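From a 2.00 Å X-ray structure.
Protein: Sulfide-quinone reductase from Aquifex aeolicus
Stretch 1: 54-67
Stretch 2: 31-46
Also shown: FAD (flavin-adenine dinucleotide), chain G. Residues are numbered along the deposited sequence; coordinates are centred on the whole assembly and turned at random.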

# COMPACT_ATOMS: atom_id res chain seq x y z
N LYS A 54 -1.33 -18.91 33.57
CA LYS A 54 -0.78 -19.00 34.92
C LYS A 54 0.70 -19.33 34.78
O LYS A 54 1.08 -20.09 33.88
CB LYS A 54 -1.48 -20.10 35.73
CG LYS A 54 -2.93 -19.84 36.08
CD LYS A 54 -3.55 -21.08 36.73
CE LYS A 54 -5.00 -20.85 37.13
NZ LYS A 54 -5.90 -20.57 35.97
N PHE A 55 1.53 -18.79 35.68
CA PHE A 55 2.98 -18.99 35.60
C PHE A 55 3.37 -20.48 35.56
O PHE A 55 4.24 -20.88 34.79
CB PHE A 55 3.69 -18.28 36.75
CG PHE A 55 5.15 -18.60 36.86
CD1 PHE A 55 5.62 -19.53 37.79
CD2 PHE A 55 6.08 -17.98 36.03
CE1 PHE A 55 6.97 -19.83 37.90
CE2 PHE A 55 7.44 -18.27 36.12
CZ PHE A 55 7.89 -19.19 37.06
N GLU A 56 2.72 -21.29 36.39
CA GLU A 56 3.08 -22.70 36.50
C GLU A 56 2.72 -23.51 35.24
O GLU A 56 3.22 -24.62 35.04
CB GLU A 56 2.51 -23.31 37.79
CG GLU A 56 3.08 -22.61 39.04
CD GLU A 56 2.63 -23.22 40.36
OE1 GLU A 56 1.73 -24.09 40.38
OE2 GLU A 56 3.20 -22.82 41.40
N ASP A 57 1.89 -22.93 34.38
CA ASP A 57 1.51 -23.57 33.13
C ASP A 57 2.48 -23.32 31.97
O ASP A 57 2.39 -23.99 30.93
CB ASP A 57 0.11 -23.12 32.72
CG ASP A 57 -0.98 -23.71 33.61
OD1 ASP A 57 -0.73 -24.75 34.27
OD2 ASP A 57 -2.08 -23.14 33.62
N ILE A 58 3.40 -22.37 32.14
CA ILE A 58 4.39 -22.02 31.11
C ILE A 58 5.81 -22.01 31.67
O ILE A 58 6.68 -21.31 31.15
CB ILE A 58 4.08 -20.65 30.43
CG1 ILE A 58 4.13 -19.51 31.46
CG2 ILE A 58 2.72 -20.71 29.74
CD1 ILE A 58 4.48 -18.14 30.89
N SER A 59 6.04 -22.78 32.72
CA SER A 59 7.36 -22.90 33.34
C SER A 59 7.61 -24.34 33.80
O SER A 59 6.67 -25.10 34.00
CB SER A 59 7.50 -21.93 34.52
OG SER A 59 6.44 -22.10 35.45
N VAL A 60 8.89 -24.69 33.94
CA VAL A 60 9.32 -26.02 34.36
C VAL A 60 10.41 -25.91 35.43
O VAL A 60 11.51 -25.43 35.14
CB VAL A 60 9.86 -26.84 33.14
CG1 VAL A 60 10.22 -28.27 33.56
CG2 VAL A 60 8.84 -26.88 32.01
N PRO A 61 10.13 -26.36 36.67
CA PRO A 61 11.19 -26.42 37.69
C PRO A 61 12.32 -27.38 37.27
O PRO A 61 12.06 -28.54 36.91
CB PRO A 61 10.46 -26.92 38.94
CG PRO A 61 9.02 -26.56 38.69
CD PRO A 61 8.83 -26.79 37.23
N LEU A 62 13.55 -26.89 37.32
CA LEU A 62 14.72 -27.59 36.76
C LEU A 62 15.44 -28.55 37.70
O LEU A 62 15.98 -29.56 37.25
CB LEU A 62 15.72 -26.58 36.20
CG LEU A 62 15.18 -25.70 35.06
CD1 LEU A 62 16.16 -24.61 34.67
CD2 LEU A 62 14.82 -26.57 33.86
N ALA A 63 15.46 -28.24 38.99
CA ALA A 63 16.17 -29.05 39.98
C ALA A 63 15.70 -30.51 40.05
O ALA A 63 16.54 -31.41 40.08
CB ALA A 63 16.13 -28.40 41.37
N PRO A 64 14.37 -30.75 40.06
CA PRO A 64 13.99 -32.16 40.06
C PRO A 64 14.01 -32.81 38.68
O PRO A 64 13.93 -34.04 38.57
CB PRO A 64 12.57 -32.15 40.63
CG PRO A 64 12.04 -30.79 40.33
CD PRO A 64 13.20 -29.85 40.11
N LEU A 65 14.13 -32.00 37.63
CA LEU A 65 14.04 -32.48 36.26
C LEU A 65 15.39 -32.88 35.66
O LEU A 65 15.54 -33.98 35.15
CB LEU A 65 13.37 -31.42 35.38
CG LEU A 65 13.24 -31.75 33.90
CD1 LEU A 65 12.21 -32.86 33.68
CD2 LEU A 65 12.88 -30.52 33.13
N LEU A 66 16.38 -31.98 35.73
CA LEU A 66 17.65 -32.18 35.02
C LEU A 66 18.49 -33.42 35.40
O LEU A 66 19.10 -34.02 34.52
CB LEU A 66 18.49 -30.89 35.00
CG LEU A 66 17.80 -29.67 34.37
CD1 LEU A 66 18.70 -28.45 34.39
CD2 LEU A 66 17.33 -29.97 32.95
N PRO A 67 18.50 -33.83 36.70
CA PRO A 67 19.16 -35.09 37.10
C PRO A 67 18.63 -36.34 36.38
O PRO A 67 19.39 -37.28 36.16
CB PRO A 67 18.87 -35.18 38.60
CG PRO A 67 18.68 -33.77 39.01
CD PRO A 67 17.97 -33.12 37.87
PA FAD G . 16.36 -17.07 27.87
O1A FAD G . 15.42 -18.12 27.34
O2A FAD G . 15.79 -15.78 28.40
O5B FAD G . 17.23 -17.78 29.00
C5B FAD G . 18.34 -17.18 29.65
C4B FAD G . 18.57 -17.96 30.94
O4B FAD G . 19.81 -17.59 31.53
C3B FAD G . 17.50 -17.65 31.97
O3B FAD G . 17.13 -18.86 32.64
C2B FAD G . 18.20 -16.70 32.93
O2B FAD G . 17.65 -16.76 34.24
C1B FAD G . 19.62 -17.23 32.89
N9A FAD G . 20.68 -16.26 33.30
C8A FAD G . 20.74 -14.94 33.00
N7A FAD G . 21.87 -14.43 33.54
C5A FAD G . 22.51 -15.43 34.19
C6A FAD G . 23.69 -15.51 34.92
N6A FAD G . 24.46 -14.42 35.11
N1A FAD G . 24.07 -16.71 35.45
C2A FAD G . 23.32 -17.81 35.28
N3A FAD G . 22.17 -17.75 34.58
C4A FAD G . 21.75 -16.58 34.02
N1 FAD G . 10.92 -16.11 19.89
C2 FAD G . 10.15 -16.82 19.02
O2 FAD G . 10.69 -17.55 18.17
N3 FAD G . 8.80 -16.77 19.07
C4 FAD G . 8.19 -16.00 19.99
O4 FAD G . 6.82 -15.92 20.05
C4X FAD G . 8.95 -15.26 20.89
N5 FAD G . 8.33 -14.48 21.80
C5X FAD G . 9.06 -13.76 22.69
C6 FAD G . 8.40 -12.97 23.63
C7 FAD G . 9.12 -12.21 24.55
C7M FAD G . 8.36 -11.37 25.55
C8 FAD G . 10.51 -12.24 24.51
C8M FAD G . 11.36 -11.43 25.47
C9 FAD G . 11.17 -13.03 23.56
C9A FAD G . 10.45 -13.81 22.64
N10 FAD G . 11.08 -14.59 21.71
C10 FAD G . 10.34 -15.32 20.83
C1' FAD G . 12.56 -14.59 21.62
C2' FAD G . 13.38 -15.75 22.16
O2' FAD G . 12.86 -16.99 21.67
C3' FAD G . 13.42 -15.67 23.68
O3' FAD G . 13.98 -14.40 24.08
C4' FAD G . 14.23 -16.81 24.27
O4' FAD G . 13.89 -16.92 25.66
C5' FAD G . 15.73 -16.56 24.12
O5' FAD G . 16.46 -17.68 24.59
P FAD G . 17.83 -17.52 25.43
O1P FAD G . 18.28 -18.91 25.82
O2P FAD G . 18.79 -16.61 24.69
O3P FAD G . 17.42 -16.68 26.74
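Stretch 2 31-46: TLISDRPYFGFTPAFP

Stretch 2 enters as a strand, turns past the FAD, and continues as a second short strand, 38-40, which pairs with strand 59-61 of stretch 1. The two run antiparallel, with 166° between their directions and a closest axis approach of 4.3 Å.

Leu32, in the first strand, points toward stretch 1. Leu32 CD2 lies 4.2 Å from Leu66 CD1. Asp35 and Arg36 then turn to the FAD ribose. FAD O2B gives a very short hydrogen bond of 2.4 Å to Asp35 OD1, and Arg36 NH1 donates to FAD O2B at 3.0 Å.

Pairing begins at Pro37. Pro37 O accepts from Leu62 N at 3.0 Å, nearly straight. A water donates to Pro37 O at 2.5 Å and accepts from Ala63 N at 3.0 Å, so it joins the two backbones.

Tyr38 is paired with Pro61 without hydrogen bonds, CA to CA 4.2 Å. Its ring receives the edge of Phe55 on one face. The planes stand at 87°, and Phe55 CE2 is 3.6 Å from Tyr38 CE1.

Phe39 makes the hydrogen-bonded pair with Val60. Phe39 N donates to Val60 O at 2.8 Å, and Val60 N returns a bond to Phe39 O at 2.9 Å. Both side chains lie on the same sheet face, and Phe39 CB also meets Leu62 CD2 at 4.0 Å.

Gly40 sits opposite Ser59, CA to CA 4.5 Å. A CB here would clash with Phe45 CZ.

Phe41 N closes the ladder on Ile58 O at 2.9 Å. A 3-10 turn, 42-44, follows, with Thr42 OG1 2.6 Å from FAD O4' in a hydrogen bond. The turn leads into a helix and brings two side chains against Ile58: Ala44 CB lies 3.6 Å from Ile58 CG2, and Phe45 CD1 3.7 Å from Ile58 CD1, which meets the ring at its edge.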

# COMPACT_ATOMS: atom_id res chain seq x y z
N THR A 31 26.98 -29.76 33.19
CA THR A 31 26.50 -28.96 34.30
C THR A 31 25.82 -27.72 33.74
O THR A 31 26.40 -27.00 32.92
CB THR A 31 27.66 -28.56 35.24
OG1 THR A 31 28.32 -29.74 35.71
CG2 THR A 31 27.14 -27.76 36.43
N LEU A 32 24.59 -27.49 34.18
CA LEU A 32 23.86 -26.29 33.81
C LEU A 32 23.74 -25.38 35.02
O LEU A 32 23.28 -25.80 36.09
CB LEU A 32 22.48 -26.64 33.24
CG LEU A 32 21.70 -25.51 32.55
CD1 LEU A 32 21.01 -26.03 31.28
CD2 LEU A 32 20.67 -24.90 33.48
N ILE A 33 24.17 -24.13 34.84
CA ILE A 33 24.10 -23.11 35.88
C ILE A 33 23.08 -22.06 35.46
O ILE A 33 23.21 -21.46 34.40
CB ILE A 33 25.48 -22.41 36.09
CG1 ILE A 33 26.59 -23.44 36.37
CG2 ILE A 33 25.39 -21.38 37.21
CD1 ILE A 33 28.00 -22.85 36.37
N SER A 34 22.07 -21.83 36.31
CA SER A 34 21.08 -20.79 36.05
C SER A 34 20.61 -20.11 37.33
O SER A 34 20.45 -20.76 38.36
CB SER A 34 19.88 -21.36 35.31
OG SER A 34 19.06 -20.33 34.79
N ASP A 35 20.39 -18.80 37.25
CA ASP A 35 19.93 -18.01 38.39
C ASP A 35 18.42 -18.16 38.66
O ASP A 35 17.95 -17.87 39.75
CB ASP A 35 20.32 -16.52 38.24
CG ASP A 35 19.71 -15.86 37.01
OD1 ASP A 35 19.17 -16.57 36.14
OD2 ASP A 35 19.78 -14.62 36.91
N ARG A 36 17.68 -18.60 37.64
CA ARG A 36 16.27 -18.90 37.81
C ARG A 36 16.08 -20.39 38.06
O ARG A 36 16.74 -21.21 37.41
CB ARG A 36 15.48 -18.46 36.57
CG ARG A 36 15.13 -17.00 36.58
CD ARG A 36 14.43 -16.58 35.30
NE ARG A 36 13.96 -15.19 35.39
CZ ARG A 36 14.69 -14.13 35.06
NH1 ARG A 36 15.93 -14.27 34.61
NH2 ARG A 36 14.16 -12.91 35.19
N PRO A 37 15.19 -20.76 38.99
CA PRO A 37 14.95 -22.16 39.32
C PRO A 37 14.07 -22.89 38.30
O PRO A 37 13.80 -24.08 38.45
CB PRO A 37 14.21 -22.08 40.66
CG PRO A 37 13.50 -20.76 40.61
CD PRO A 37 14.37 -19.84 39.81
N TYR A 38 13.65 -22.18 37.26
CA TYR A 38 12.69 -22.72 36.31
C TYR A 38 13.11 -22.40 34.88
O TYR A 38 13.79 -21.40 34.65
CB TYR A 38 11.29 -22.14 36.58
CG TYR A 38 11.20 -20.63 36.41
CD1 TYR A 38 10.87 -20.07 35.17
CD2 TYR A 38 11.45 -19.77 37.48
CE1 TYR A 38 10.80 -18.68 35.00
CE2 TYR A 38 11.38 -18.37 37.32
CZ TYR A 38 11.05 -17.85 36.08
OH TYR A 38 10.98 -16.48 35.91
N PHE A 39 12.69 -23.24 33.93
CA PHE A 39 12.67 -22.83 32.54
C PHE A 39 11.38 -22.05 32.30
O PHE A 39 10.30 -22.54 32.61
CB PHE A 39 12.74 -24.02 31.57
CG PHE A 39 12.34 -23.67 30.15
CD1 PHE A 39 13.28 -23.18 29.26
CD2 PHE A 39 11.02 -23.82 29.72
CE1 PHE A 39 12.92 -22.84 27.95
CE2 PHE A 39 10.64 -23.47 28.42
CZ PHE A 39 11.59 -22.99 27.54
N GLY A 40 11.50 -20.84 31.75
CA GLY A 40 10.32 -20.04 31.43
C GLY A 40 10.07 -20.05 29.93
O GLY A 40 10.97 -19.75 29.16
N PHE A 41 8.86 -20.41 29.52
CA PHE A 41 8.52 -20.38 28.10
C PHE A 41 8.24 -18.94 27.67
O PHE A 41 7.10 -18.45 27.73
CB PHE A 41 7.36 -21.32 27.75
CG PHE A 41 7.11 -21.44 26.26
CD1 PHE A 41 8.02 -22.09 25.44
CD2 PHE A 41 5.98 -20.88 25.69
CE1 PHE A 41 7.80 -22.21 24.08
CE2 PHE A 41 5.75 -20.98 24.32
CZ PHE A 41 6.66 -21.65 23.52
N THR A 42 9.31 -18.28 27.24
CA THR A 42 9.30 -16.86 26.88
C THR A 42 8.17 -16.44 25.91
O THR A 42 7.53 -15.40 26.13
CB THR A 42 10.69 -16.40 26.36
OG1 THR A 42 11.74 -17.01 27.13
CG2 THR A 42 10.83 -14.92 26.49
N PRO A 43 7.94 -17.22 24.83
CA PRO A 43 6.84 -16.86 23.92
C PRO A 43 5.43 -16.77 24.51
O PRO A 43 4.52 -16.26 23.84
CB PRO A 43 6.90 -17.96 22.86
CG PRO A 43 8.31 -18.40 22.86
CD PRO A 43 8.66 -18.40 24.33
N ALA A 44 5.23 -17.26 25.73
CA ALA A 44 3.93 -17.14 26.40
C ALA A 44 3.91 -16.00 27.43
O ALA A 44 2.92 -15.82 28.12
CB ALA A 44 3.52 -18.48 27.06
N PHE A 45 5.01 -15.25 27.51
CA PHE A 45 5.09 -14.11 28.43
C PHE A 45 4.10 -12.98 28.10
O PHE A 45 3.52 -12.39 29.02
CB PHE A 45 6.52 -13.57 28.58
CG PHE A 45 7.47 -14.50 29.32
CD1 PHE A 45 7.04 -15.71 29.87
CD2 PHE A 45 8.80 -14.13 29.50
CE1 PHE A 45 7.92 -16.55 30.55
CE2 PHE A 45 9.70 -14.96 30.19
CZ PHE A 45 9.25 -16.17 30.71
N PRO A 46 3.90 -12.66 26.80
CA PRO A 46 2.83 -11.69 26.49
C PRO A 46 1.45 -12.15 26.97
O PRO A 46 0.64 -11.33 27.41
CB PRO A 46 2.87 -11.59 24.96
CG PRO A 46 4.28 -12.01 24.58
CD PRO A 46 4.62 -13.08 25.58
O HOH W 1 14.52 -25.70 40.26